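Local atomic coordinates of SusD homolog (Bacteroides thetaiotaomicron, PDB entry 4MRU), a protein that probably binds mucin O-glycans at the bacterial cell surface, as a SusD-like outer-membrane lipoprotein with a helical, TPR-related fold. Residues A[42-47]-A[253-258]; A[58-61]-A[67-70]; A[52-57]-A[457-462]; A[30-35]-A[322-327]; A[65-68]-A[74-77]. All coordinates share one frame; numbering follows the deposited sequence. Where two conformers were deposited one is given.

Contact 1 of 5, residues A[42-47]-A[253-258]; sequences LYQFME and NDWKDY
Gln-44, on a helical turn of 42-47, faces Asp-257 in the turn that follows helix 248-254, their CA atoms 8.8 Å apart, so that side chains and one water fill the space between the backbones. Gln-44 reaches into it: with CG set between its backbone N and carbonyl carbon (chi1 68°) and the rest of the chain extended, it extends across to the indole of Trp-255. There OE1 comes within 3.5 Å of CZ3 of Trp-255, the amide turned 48° from the ring plane. The hydroxyl of Tyr-258 lies near the root of the same side chain, OH being 3.8 Å from CB of Gln-44. Direct polar bonds are replaced by water 1, which donates to OE1 of Gln-44 (2.6 Å) and to OD2 of Asp-257 (2.7 Å) and accepts from OH of Tyr-258 (2.7 Å). Three short bonds thus fix the water and tie an amide, a carboxylate and a phenol together. The other carboxylate oxygen of Asp-257 forms a salt bridge with Arg-62. Lys-256, with positive phi, breaks the helical path ahead of strand 258-260, whose Tyr-258 also packs on Ala-48 and Met-49 of helix 40-54.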
# COMPACT_ATOMS: atom_id res chain seq x y z
N LEU A 42 12.76 -6.67 -7.74
CA LEU A 42 11.91 -5.48 -7.68
C LEU A 42 11.24 -5.34 -6.30
O LEU A 42 11.27 -4.28 -5.69
CB LEU A 42 10.88 -5.51 -8.81
CG LEU A 42 9.84 -4.40 -8.87
CD1 LEU A 42 10.42 -3.01 -8.66
CD2 LEU A 42 9.13 -4.49 -10.23
N TYR A 43 10.72 -6.44 -5.77
CA TYR A 43 10.11 -6.48 -4.45
C TYR A 43 11.02 -5.82 -3.37
O TYR A 43 10.54 -5.05 -2.53
CB TYR A 43 9.71 -7.92 -4.05
CG TYR A 43 8.88 -7.97 -2.80
CD1 TYR A 43 9.49 -7.90 -1.55
CD2 TYR A 43 7.47 -8.08 -2.84
CE1 TYR A 43 8.74 -7.94 -0.38
CE2 TYR A 43 6.72 -8.06 -1.67
CZ TYR A 43 7.35 -7.98 -0.44
OH TYR A 43 6.62 -7.98 0.73
N GLN A 44 12.30 -6.18 -3.34
CA GLN A 44 13.16 -5.73 -2.22
C GLN A 44 13.18 -4.20 -2.10
O GLN A 44 13.14 -3.66 -1.01
CB GLN A 44 14.58 -6.30 -2.32
CG GLN A 44 15.39 -5.76 -3.49
CD GLN A 44 16.72 -6.46 -3.64
OE1 GLN A 44 17.35 -6.84 -2.64
NE2 GLN A 44 17.16 -6.62 -4.88
N PHE A 45 13.18 -3.52 -3.22
CA PHE A 45 13.21 -2.06 -3.24
C PHE A 45 11.84 -1.47 -2.98
O PHE A 45 11.68 -0.62 -2.11
CB PHE A 45 13.72 -1.54 -4.57
CG PHE A 45 15.14 -1.95 -4.89
CD1 PHE A 45 16.19 -1.45 -4.13
CD2 PHE A 45 15.41 -2.82 -5.89
CE1 PHE A 45 17.48 -1.84 -4.38
CE2 PHE A 45 16.72 -3.20 -6.19
CZ PHE A 45 17.75 -2.70 -5.43
N MSE A 46 10.85 -1.88 -3.76
CA MSE A 46 9.54 -1.20 -3.75
C MSE A 46 8.75 -1.55 -2.51
O MSE A 46 8.16 -0.68 -1.88
CB MSE A 46 8.78 -1.59 -5.01
CG MSE A 46 7.50 -0.82 -5.18
SE MSE A 46 6.84 -1.31 -6.98
CE MSE A 46 5.67 0.32 -7.15
N GLU A 47 8.77 -2.81 -2.12
CA GLU A 47 7.96 -3.27 -1.01
C GLU A 47 8.69 -3.39 0.33
O GLU A 47 8.16 -2.98 1.36
CB GLU A 47 7.39 -4.65 -1.36
CG GLU A 47 6.45 -4.61 -2.52
CD GLU A 47 5.15 -3.94 -2.18
OE1 GLU A 47 4.59 -4.17 -1.06
OE2 GLU A 47 4.65 -3.21 -3.04
N ASN A 253 12.75 -14.74 4.59
CA ASN A 253 13.05 -16.05 5.14
C ASN A 253 14.46 -16.54 4.83
O ASN A 253 15.02 -17.27 5.61
CB ASN A 253 12.04 -17.09 4.64
CG ASN A 253 10.68 -16.95 5.29
OD1 ASN A 253 10.48 -16.17 6.24
ND2 ASN A 253 9.71 -17.72 4.79
N ASP A 254 14.99 -16.21 3.67
CA ASP A 254 16.22 -16.86 3.17
C ASP A 254 17.34 -15.88 3.14
O ASP A 254 18.36 -16.13 3.73
CB ASP A 254 16.00 -17.49 1.79
CG ASP A 254 14.86 -18.54 1.84
OD1 ASP A 254 14.93 -19.45 2.70
OD2 ASP A 254 13.84 -18.36 1.17
N TRP A 255 17.14 -14.74 2.49
CA TRP A 255 18.12 -13.64 2.57
C TRP A 255 18.17 -13.03 3.96
O TRP A 255 19.23 -12.58 4.40
CB TRP A 255 17.77 -12.53 1.61
CG TRP A 255 17.62 -12.91 0.18
CD1 TRP A 255 17.85 -14.12 -0.41
CD2 TRP A 255 17.18 -12.03 -0.86
NE1 TRP A 255 17.56 -14.05 -1.76
CE2 TRP A 255 17.17 -12.77 -2.06
CE3 TRP A 255 16.80 -10.69 -0.89
CZ2 TRP A 255 16.80 -12.20 -3.26
CZ3 TRP A 255 16.43 -10.13 -2.09
CH2 TRP A 255 16.40 -10.89 -3.25
N LYS A 256 17.03 -12.98 4.62
CA LYS A 256 16.90 -12.42 5.96
C LYS A 256 17.36 -10.95 6.03
O LYS A 256 18.03 -10.56 6.99
CB LYS A 256 17.65 -13.30 6.99
CG LYS A 256 17.27 -14.79 6.87
CD LYS A 256 17.96 -15.63 7.93
CE LYS A 256 17.93 -17.09 7.53
NZ LYS A 256 18.30 -17.97 8.67
N ASP A 257 17.00 -10.17 5.01
CA ASP A 257 17.37 -8.78 4.88
C ASP A 257 16.41 -7.82 5.63
O ASP A 257 16.70 -6.64 5.75
CB ASP A 257 17.42 -8.35 3.42
CG ASP A 257 18.68 -8.79 2.69
OD1 ASP A 257 19.60 -9.35 3.31
OD2 ASP A 257 18.72 -8.56 1.46
N TYR A 258 15.27 -8.30 6.10
CA TYR A 258 14.26 -7.47 6.75
C TYR A 258 13.68 -8.15 7.97
O TYR A 258 13.47 -9.38 7.98
CB TYR A 258 13.11 -7.09 5.78
CG TYR A 258 13.66 -6.53 4.52
CD1 TYR A 258 14.06 -5.21 4.44
CD2 TYR A 258 13.99 -7.38 3.44
CE1 TYR A 258 14.70 -4.72 3.29
CE2 TYR A 258 14.63 -6.88 2.30
CZ TYR A 258 14.98 -5.56 2.26
OH TYR A 258 15.65 -5.09 1.17
O HOH W 1 17.03 -7.03 -0.06

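Contact 2 of 5, residues A[58-61]-A[67-70]; sequences FGET and EKYS
Glu-60 reaches Ser-70 by a chain that leaves beside its backbone N (chi1 -50°) and then bends at chi2 (105°), while OG of Ser-70 sits between its own N and carbonyl carbon, turned to meet the carboxylate. OG of Ser-70 donates to OE1 of Glu-60 over 2.6 Å, taking the syn lone pair on the side of the other oxygen. That second oxygen, OE2 of Glu-60, receives a weak bond from the backbone N of Ser-70 at 3.4 Å, and a firmer one from water 2 at 2.8 Å. Water 2 in turn accepts from N of Tyr-69. OE1 is thus held directly by 67-70, and OE2 by a weak bond and through the water. Lys-68 lies alongside, its CD 3.7 Å from OE1 of Glu-60; its NZ makes only a long salt bridge to that oxygen (3.9 Å), being hydrogen-bonded to the carbonyl of Ile-298. A leucine in place of Glu-60 would probably leave the Ser-70 hydroxyl and water 2 without their acceptor and remove the distant partner of the Lys-68 ammonium. The contact ties the loop 67-70 to the strand 58-60 that precedes it, which pairs antiparallel with 258-260; Glu-60 and Ser-70 both also rest on Ser-53 of helix 40-54.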
# COMPACT_ATOMS: atom_id res chain seq x y z
N PHE A 58 8.54 -2.74 8.40
CA PHE A 58 9.80 -3.47 8.32
C PHE A 58 10.98 -2.54 8.38
O PHE A 58 10.93 -1.40 7.91
CB PHE A 58 9.99 -4.22 7.00
CG PHE A 58 8.87 -5.14 6.66
CD1 PHE A 58 8.55 -6.17 7.49
CD2 PHE A 58 8.13 -4.92 5.53
CE1 PHE A 58 7.51 -7.00 7.19
CE2 PHE A 58 7.06 -5.74 5.25
CZ PHE A 58 6.75 -6.77 6.08
N GLY A 59 12.06 -3.07 8.93
CA GLY A 59 13.37 -2.43 8.85
C GLY A 59 14.40 -3.44 8.27
O GLY A 59 14.18 -4.66 8.24
N GLU A 60 15.52 -2.88 7.87
CA GLU A 60 16.56 -3.58 7.17
C GLU A 60 17.53 -4.10 8.23
O GLU A 60 17.90 -3.42 9.18
CB GLU A 60 17.24 -2.64 6.16
CG GLU A 60 16.32 -1.86 5.20
CD GLU A 60 16.16 -0.39 5.55
OE1 GLU A 60 16.22 -0.06 6.74
OE2 GLU A 60 15.93 0.42 4.61
N THR A 61 17.94 -5.34 8.06
CA THR A 61 18.86 -5.99 9.00
C THR A 61 20.30 -5.77 8.69
O THR A 61 21.17 -6.06 9.52
CB THR A 61 18.67 -7.52 8.96
OG1 THR A 61 18.90 -7.99 7.62
CG2 THR A 61 17.30 -7.89 9.41
N GLU A 67 23.20 4.02 3.00
CA GLU A 67 22.30 4.78 2.14
C GLU A 67 21.03 3.99 1.94
O GLU A 67 20.88 3.24 0.97
CB GLU A 67 22.96 5.08 0.80
CG GLU A 67 24.27 5.83 0.94
CD GLU A 67 24.92 6.08 -0.42
OE1 GLU A 67 24.51 7.03 -1.13
OE2 GLU A 67 25.83 5.33 -0.78
N LYS A 68 20.07 4.22 2.86
CA LYS A 68 18.90 3.41 2.98
C LYS A 68 17.61 4.21 2.82
O LYS A 68 17.51 5.40 3.18
CB LYS A 68 18.86 2.77 4.36
CG LYS A 68 19.99 1.82 4.67
CD LYS A 68 19.68 0.97 5.92
CE LYS A 68 19.71 1.82 7.18
NZ LYS A 68 19.53 1.00 8.41
N TYR A 69 16.59 3.53 2.33
CA TYR A 69 15.27 4.11 2.29
C TYR A 69 14.86 4.52 3.71
O TYR A 69 14.35 5.66 3.89
CB TYR A 69 14.23 3.15 1.71
CG TYR A 69 14.20 3.04 0.18
CD1 TYR A 69 15.12 2.26 -0.52
CD2 TYR A 69 13.27 3.75 -0.56
CE1 TYR A 69 15.07 2.16 -1.91
CE2 TYR A 69 13.23 3.67 -1.95
CZ TYR A 69 14.12 2.89 -2.62
OH TYR A 69 14.02 2.82 -3.98
N SER A 70 15.12 3.67 4.71
CA SER A 70 14.60 3.94 6.09
C SER A 70 15.21 5.20 6.74
O SER A 70 14.57 5.82 7.62
CB SER A 70 14.82 2.76 7.00
OG SER A 70 16.18 2.48 7.11
O HOH W 2 17.14 0.77 2.07

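Contact 3 of 5, residues A[52-57]-A[457-462]; sequences GSYAGY and AGMRRL
CG of Met-459, a selenomethionine, lies over one face of the Tyr-54 ring, displaced toward the rim on the hydroxyl side and 3.4 Å from CZ of Tyr-54. It makes a CH-pi contact, 3.7 Å from the ring centroid and 26° off the normal. Bends at chi2 (-78°) and chi3 (-89°) curl the rest of the side chain round the phenol end, leaving CE 3.4 Å from OH of Tyr-54. Selenium stands obliquely at 5.2 Å from the centroid of the Tyr-54 ring, a Met-aromatic contact in which the methylene carries the closer packing. At the ring edge, near its plane, CD2 of Leu-462 approaches CE2 of Tyr-54 to 4.3 Å. Tyr-54 ends helix 40-54 in a Schellman motif: Gly-56 takes positive phi, and N of Tyr-57 bonds back to O of Gly-52 at 2.9 Å. Farther out, the phenol OH is hydrogen-bonded to the carbonyl of Tyr-69, which fixes the ring's outer end. With an alanine at Tyr-54, a gap is likely to open beneath Met-459, and the Tyr-69 carbonyl to lose this donor. On the loop side, O of Met-459 accepts from the indole N of Trp-431, and NH1 of Arg-460 reaches back to O of Ala-457 at 2.9 Å.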
# COMPACT_ATOMS: atom_id res chain seq x y z
N GLY A 52 7.84 -0.87 3.19
CA GLY A 52 8.10 -1.42 4.51
C GLY A 52 8.57 -0.40 5.52
O GLY A 52 8.03 -0.33 6.64
N SER A 53 9.55 0.41 5.15
CA SER A 53 10.06 1.41 6.06
C SER A 53 9.05 2.54 6.30
O SER A 53 8.90 3.02 7.42
CB SER A 53 11.39 2.02 5.54
OG SER A 53 12.38 1.03 5.40
N TYR A 54 8.37 2.99 5.26
CA TYR A 54 7.56 4.19 5.42
C TYR A 54 6.17 3.88 6.01
O TYR A 54 5.46 4.79 6.39
CB TYR A 54 7.48 4.90 4.09
CG TYR A 54 8.86 5.27 3.50
CD1 TYR A 54 9.97 5.47 4.34
CD2 TYR A 54 9.04 5.48 2.15
CE1 TYR A 54 11.21 5.81 3.83
CE2 TYR A 54 10.27 5.85 1.62
CZ TYR A 54 11.36 6.01 2.46
OH TYR A 54 12.58 6.35 1.98
N ALA A 55 5.77 2.61 6.05
CA ALA A 55 4.52 2.21 6.68
C ALA A 55 4.76 1.76 8.13
O ALA A 55 3.82 1.37 8.82
CB ALA A 55 3.87 1.09 5.88
N GLY A 56 6.00 1.76 8.59
CA GLY A 56 6.27 1.25 9.94
C GLY A 56 6.15 -0.24 10.06
O GLY A 56 5.93 -0.78 11.17
N TYR A 57 6.35 -0.96 8.95
CA TYR A 57 6.17 -2.42 8.93
C TYR A 57 7.47 -3.21 9.05
O TYR A 57 7.50 -4.25 9.73
CB TYR A 57 5.52 -2.88 7.65
CG TYR A 57 4.04 -2.60 7.44
CD1 TYR A 57 3.18 -2.27 8.49
CD2 TYR A 57 3.49 -2.77 6.19
CE1 TYR A 57 1.82 -2.09 8.25
CE2 TYR A 57 2.14 -2.57 5.95
CZ TYR A 57 1.32 -2.22 6.97
OH TYR A 57 0.00 -2.04 6.71
N ALA A 457 7.61 14.98 9.78
CA ALA A 457 6.61 14.64 8.73
C ALA A 457 6.96 13.38 7.94
O ALA A 457 6.09 12.76 7.37
CB ALA A 457 6.41 15.81 7.78
N GLY A 458 8.23 12.97 7.94
CA GLY A 458 8.62 11.78 7.21
C GLY A 458 8.70 11.93 5.70
O GLY A 458 8.63 13.05 5.17
N MSE A 459 8.89 10.82 5.02
CA MSE A 459 8.95 10.83 3.55
C MSE A 459 7.56 11.07 3.00
O MSE A 459 6.61 10.39 3.37
CB MSE A 459 9.43 9.52 2.93
CG MSE A 459 10.88 9.29 3.19
SE MSE A 459 12.06 10.33 2.03
CE MSE A 459 12.42 9.33 0.37
N ARG A 460 7.47 12.04 2.10
CA ARG A 460 6.21 12.46 1.48
C ARG A 460 6.04 11.91 0.06
O ARG A 460 4.94 11.82 -0.46
CB ARG A 460 6.13 13.98 1.50
CG ARG A 460 6.31 14.62 2.88
CD ARG A 460 5.56 13.92 4.01
NE ARG A 460 4.15 14.10 3.91
CZ ARG A 460 3.26 13.76 4.85
NH1 ARG A 460 3.63 13.14 5.97
NH2 ARG A 460 1.99 13.98 4.62
N ARG A 461 7.16 11.48 -0.53
CA ARG A 461 7.21 10.86 -1.81
C ARG A 461 8.63 10.32 -2.03
O ARG A 461 9.53 10.60 -1.24
CB ARG A 461 6.87 11.86 -2.92
CG ARG A 461 7.84 13.05 -2.96
CD ARG A 461 7.47 14.04 -4.04
NE ARG A 461 7.71 13.57 -5.40
CZ ARG A 461 8.88 13.62 -6.05
NH1 ARG A 461 9.99 14.08 -5.46
NH2 ARG A 461 8.95 13.18 -7.31
N LEU A 462 8.83 9.57 -3.11
CA LEU A 462 10.16 9.18 -3.57
C LEU A 462 10.64 10.12 -4.68
O LEU A 462 9.84 10.66 -5.44
CB LEU A 462 10.19 7.77 -4.16
CG LEU A 462 10.42 6.60 -3.27
CD1 LEU A 462 10.67 5.33 -4.13
CD2 LEU A 462 11.59 6.87 -2.34

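Contact 4 of 5, residues A[30-35]-A[322-327]. With EDO (1,2-ethanediol), chain F.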
# COMPACT_ATOMS: atom_id res chain seq x y z
N GLY A 30 2.10 -11.73 -16.20
CA GLY A 30 3.17 -10.78 -16.14
C GLY A 30 2.69 -9.46 -15.53
O GLY A 30 3.32 -8.91 -14.65
N LEU A 31 1.56 -8.96 -16.03
CA LEU A 31 0.94 -7.78 -15.47
C LEU A 31 0.50 -7.97 -14.02
O LEU A 31 0.69 -7.08 -13.17
CB LEU A 31 -0.26 -7.37 -16.35
CG LEU A 31 0.05 -6.79 -17.73
CD1 LEU A 31 -1.22 -6.72 -18.57
CD2 LEU A 31 0.71 -5.42 -17.61
N GLN A 32 -0.13 -9.11 -13.70
CA GLN A 32 -0.54 -9.36 -12.32
C GLN A 32 0.65 -9.36 -11.36
O GLN A 32 0.54 -8.94 -10.20
CB GLN A 32 -1.32 -10.69 -12.22
CG GLN A 32 -2.62 -10.63 -12.99
CD GLN A 32 -3.46 -11.91 -12.97
OE1 GLN A 32 -2.96 -13.04 -12.86
NE2 GLN A 32 -4.74 -11.73 -13.13
N GLY A 33 1.81 -9.78 -11.87
CA GLY A 33 3.05 -9.75 -11.11
C GLY A 33 3.75 -8.43 -11.01
O GLY A 33 4.85 -8.36 -10.46
N LEU A 34 3.14 -7.38 -11.53
CA LEU A 34 3.70 -6.01 -11.40
C LEU A 34 2.87 -5.12 -10.49
O LEU A 34 3.13 -3.91 -10.35
CB LEU A 34 3.78 -5.40 -12.78
CG LEU A 34 4.93 -5.95 -13.63
CD1 LEU A 34 4.74 -5.60 -15.10
CD2 LEU A 34 6.27 -5.42 -13.14
N VAL A 35 1.84 -5.70 -9.90
CA VAL A 35 1.01 -5.01 -8.91
C VAL A 35 1.78 -5.07 -7.60
O VAL A 35 2.47 -4.10 -7.25
CB VAL A 35 -0.42 -5.62 -8.83
CG1 VAL A 35 -1.21 -5.00 -7.70
CG2 VAL A 35 -1.14 -5.41 -10.15
N TYR A 322 -0.01 -13.08 -3.02
CA TYR A 322 0.14 -11.68 -2.77
C TYR A 322 -1.26 -11.06 -2.63
O TYR A 322 -2.11 -11.24 -3.53
CB TYR A 322 0.90 -11.02 -3.91
CG TYR A 322 2.30 -11.49 -4.12
CD1 TYR A 322 3.37 -10.91 -3.43
CD2 TYR A 322 2.58 -12.49 -5.03
CE1 TYR A 322 4.68 -11.34 -3.65
CE2 TYR A 322 3.88 -12.96 -5.21
CZ TYR A 322 4.94 -12.34 -4.54
OH TYR A 322 6.24 -12.78 -4.74
N VAL A 323 -1.49 -10.31 -1.56
CA VAL A 323 -2.84 -9.83 -1.24
C VAL A 323 -3.00 -8.43 -1.77
O VAL A 323 -2.34 -7.50 -1.30
CB VAL A 323 -3.13 -9.89 0.30
CG1 VAL A 323 -4.52 -9.37 0.64
CG2 VAL A 323 -2.97 -11.32 0.85
N TRP A 324 -3.88 -8.26 -2.77
CA TRP A 324 -4.11 -6.93 -3.34
C TRP A 324 -5.17 -6.10 -2.60
O TRP A 324 -4.91 -4.98 -2.25
CB TRP A 324 -4.59 -7.06 -4.75
CG TRP A 324 -3.60 -7.62 -5.74
CD1 TRP A 324 -2.38 -8.12 -5.49
CD2 TRP A 324 -3.80 -7.72 -7.13
NE1 TRP A 324 -1.78 -8.54 -6.66
CE2 TRP A 324 -2.65 -8.28 -7.69
CE3 TRP A 324 -4.85 -7.38 -7.98
CZ2 TRP A 324 -2.51 -8.51 -9.08
CZ3 TRP A 324 -4.72 -7.55 -9.34
CH2 TRP A 324 -3.56 -8.13 -9.88
N MSE A 325 -6.36 -6.63 -2.41
CA MSE A 325 -7.46 -5.88 -1.83
C MSE A 325 -8.37 -6.83 -1.13
O MSE A 325 -8.76 -7.85 -1.68
CB MSE A 325 -8.21 -5.12 -2.93
CG MSE A 325 -9.42 -4.46 -2.28
SE MSE A 325 -9.43 -2.53 -2.02
CE MSE A 325 -8.66 -2.09 -3.80
N THR A 326 -8.71 -6.48 0.12
CA THR A 326 -9.56 -7.33 0.93
C THR A 326 -10.86 -6.66 1.37
O THR A 326 -11.01 -5.43 1.39
CB THR A 326 -8.86 -7.76 2.21
OG1 THR A 326 -8.70 -6.59 3.05
CG2 THR A 326 -7.55 -8.44 1.90
N ALA A 327 -11.80 -7.50 1.73
CA ALA A 327 -13.06 -7.05 2.32
C ALA A 327 -12.84 -6.16 3.53
O ALA A 327 -13.57 -5.20 3.70
CB ALA A 327 -13.91 -8.25 2.70
C1 EDO F . -3.21 -2.94 -5.31
O1 EDO F . -2.51 -1.72 -5.04
C2 EDO F . -2.62 -3.89 -4.32
O2 EDO F . -3.00 -3.33 -3.07
O HOH W 3 1.01 -9.00 -7.52
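Val-35 sets both its methyls on one face of the indole of Trp-324, joining the turn after helix 24-32 to strand 322-325, one of two strands in a small antiparallel sheet. Trp-324 stands at a classic beta bulge, where it and Met-325 both face Ala-239 of the partner strand. The tight part is the indole face. CG1 of Val-35 is centred over the five-membered ring, 3.7 Å from its centroid and only 13° off the normal, a CH-pi contact. Its sister methyl CG2 covers the six-membered ring, 3.6 Å from CZ2 of Trp-324, so the forked side chain spans both rings. This follows from chi1 of 174°, which puts CG1 opposite the backbone N and leaves CG2 beside it. At the indole edge, near the ring plane, the carbonyl O of Gln-32 comes to 3.3 Å from CZ2 of Trp-324. The amide of Gln-32 is turned almost perpendicular to the indole, with NE2 bonded to the carboxylate of Asp-185 and OE1 to the backbone N of Asp-186. Beside this packing the two segments meet less directly, through a water, and a diol borders the strand. Water 3 donates to O of Gln-32 and accepts from NE1 of Trp-324 at 3.0 Å, satisfying the buried indole N-H. The diol is a 1,2-ethanediol, probably from the crystallisation liquor, that also bonds to Arg-205 and Asn-426. Its C1 is 3.7 Å from CG1 of Val-35, and its O2 donates to the carbonyl O of Trp-324 over 2.7 Å.

Contact 5 of 5, residues A[65-68]-A[74-77]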
# COMPACT_ATOMS: atom_id res chain seq x y z
N TRP A 65 24.59 -1.25 5.42
CA TRP A 65 23.92 -0.33 4.50
C TRP A 65 23.80 1.06 5.15
O TRP A 65 23.08 1.22 6.14
CB TRP A 65 22.52 -0.81 4.11
CG TRP A 65 22.42 -2.14 3.35
CD1 TRP A 65 23.46 -2.89 2.88
CD2 TRP A 65 21.23 -2.81 2.96
NE1 TRP A 65 22.97 -4.01 2.25
CE2 TRP A 65 21.61 -3.98 2.27
CE3 TRP A 65 19.86 -2.56 3.14
CZ2 TRP A 65 20.71 -4.87 1.76
CZ3 TRP A 65 18.96 -3.47 2.64
CH2 TRP A 65 19.39 -4.62 1.98
N LEU A 66 24.44 2.04 4.53
CA LEU A 66 24.42 3.43 5.04
C LEU A 66 23.63 4.43 4.20
O LEU A 66 23.42 5.57 4.64
CB LEU A 66 25.85 3.93 5.19
CG LEU A 66 26.70 3.08 6.17
CD1 LEU A 66 28.12 3.60 6.22
CD2 LEU A 66 26.10 3.05 7.55
N GLU A 67 23.20 4.02 3.00
CA GLU A 67 22.30 4.78 2.14
C GLU A 67 21.03 3.99 1.94
O GLU A 67 20.88 3.24 0.97
CB GLU A 67 22.96 5.08 0.80
CG GLU A 67 24.27 5.83 0.94
CD GLU A 67 24.92 6.08 -0.42
OE1 GLU A 67 24.51 7.03 -1.13
OE2 GLU A 67 25.83 5.33 -0.78
N LYS A 68 20.07 4.22 2.86
CA LYS A 68 18.90 3.41 2.98
C LYS A 68 17.61 4.21 2.82
O LYS A 68 17.51 5.40 3.18
CB LYS A 68 18.86 2.77 4.36
CG LYS A 68 19.99 1.82 4.67
CD LYS A 68 19.68 0.97 5.92
CE LYS A 68 19.71 1.82 7.18
NZ LYS A 68 19.53 1.00 8.41
N PRO A 74 18.18 6.79 0.34
CA PRO A 74 18.46 5.59 -0.44
C PRO A 74 19.55 5.85 -1.48
O PRO A 74 19.58 6.91 -2.11
CB PRO A 74 17.13 5.31 -1.14
CG PRO A 74 16.38 6.59 -1.16
CD PRO A 74 16.83 7.31 0.09
N LYS A 75 20.45 4.90 -1.62
CA LYS A 75 21.46 4.96 -2.65
C LYS A 75 20.80 5.24 -3.99
O LYS A 75 19.74 4.68 -4.30
CB LYS A 75 22.20 3.66 -2.70
CG LYS A 75 23.37 3.68 -3.61
CD LYS A 75 24.11 2.37 -3.51
CE LYS A 75 25.37 2.47 -4.37
NZ LYS A 75 25.97 1.13 -4.49
N THR A 76 21.41 6.13 -4.76
CA THR A 76 20.81 6.67 -5.99
C THR A 76 20.29 5.57 -6.93
O THR A 76 19.18 5.64 -7.38
CB THR A 76 21.82 7.51 -6.76
OG1 THR A 76 22.28 8.53 -5.92
CG2 THR A 76 21.19 8.14 -8.00
N ASP A 77 21.09 4.56 -7.21
CA ASP A 77 20.64 3.54 -8.17
C ASP A 77 19.61 2.57 -7.55
O ASP A 77 18.98 1.82 -8.25
CB ASP A 77 21.84 2.83 -8.89
CG ASP A 77 22.72 2.02 -7.98
OD1 ASP A 77 22.43 1.90 -6.78
OD2 ASP A 77 23.75 1.49 -8.49
O HOH W 4 23.91 7.38 -3.74
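Glu-67 and Lys-75 meet where two limbs of one loop run past each other. Along the Glu-67 side chain, CB is the atom in closest contact, 3.5 Å from N of Lys-75 and 3.9 Å from CB of Lys-75. CG leaves CB beside the backbone N (chi1 -57°), and the chain then stays extended, carrying the carboxylate along the flank of the other limb. At the tip, OE1 passes 4.0 Å from CA of Lys-75 and accepts a 2.7 Å bond from water 4, which itself accepts from the backbone N of Thr-76. OE2 is the oxygen turned to the lysine chain, at 4.1 Å from CG of Lys-75. The extended lysine carries its ammonium away, so that NZ of Lys-75 remains 5.6 Å from OE2 of Glu-67; any attraction between these exposed charges is probably modest. The direct bond belongs to the backbone: N of Lys-75 donates to O of Glu-67 over 3.1 Å, approaching from well above the carbonyl plane, with C=O...N at 110°. This is plain packing within a surface loop, its two limbs closed by one backbone bond and a water. Pro-74, which has no N-H to offer, packs against the Lys-68 backbone. Asn-73 clasps the bend through both ends of its amide, at O of Leu-66 and N of Lys-68. The loop runs from strand 58-60 to helix 81-100, and Pro-74 packs on Tyr-69 and Leu-79 along the way.

Overall arrangement
Contacts 1, 2, 3 and 5 form a cluster round helix 40-54 and the loop leading on to helix 81-100. Contacts 1 and 2, centres 10 Å apart, join where O of Asp-257 meets N of Thr-61 at 2.9 Å, a probable backbone hydrogen bond. Contact 2 reaches contact 3 through the polar link between Tyr-69 and Tyr-54, with centres 11 Å apart, and shares Glu-67 and Lys-68 with contact 5, centres 9 Å apart. Contact 4 lies apart, its centre about 21 Å from that of contact 3 and on the opposite side of the chain's centre; Leu-34 and Leu-42 link it to contact 1. All five are away from Asn-373, a magnesium-binding residue.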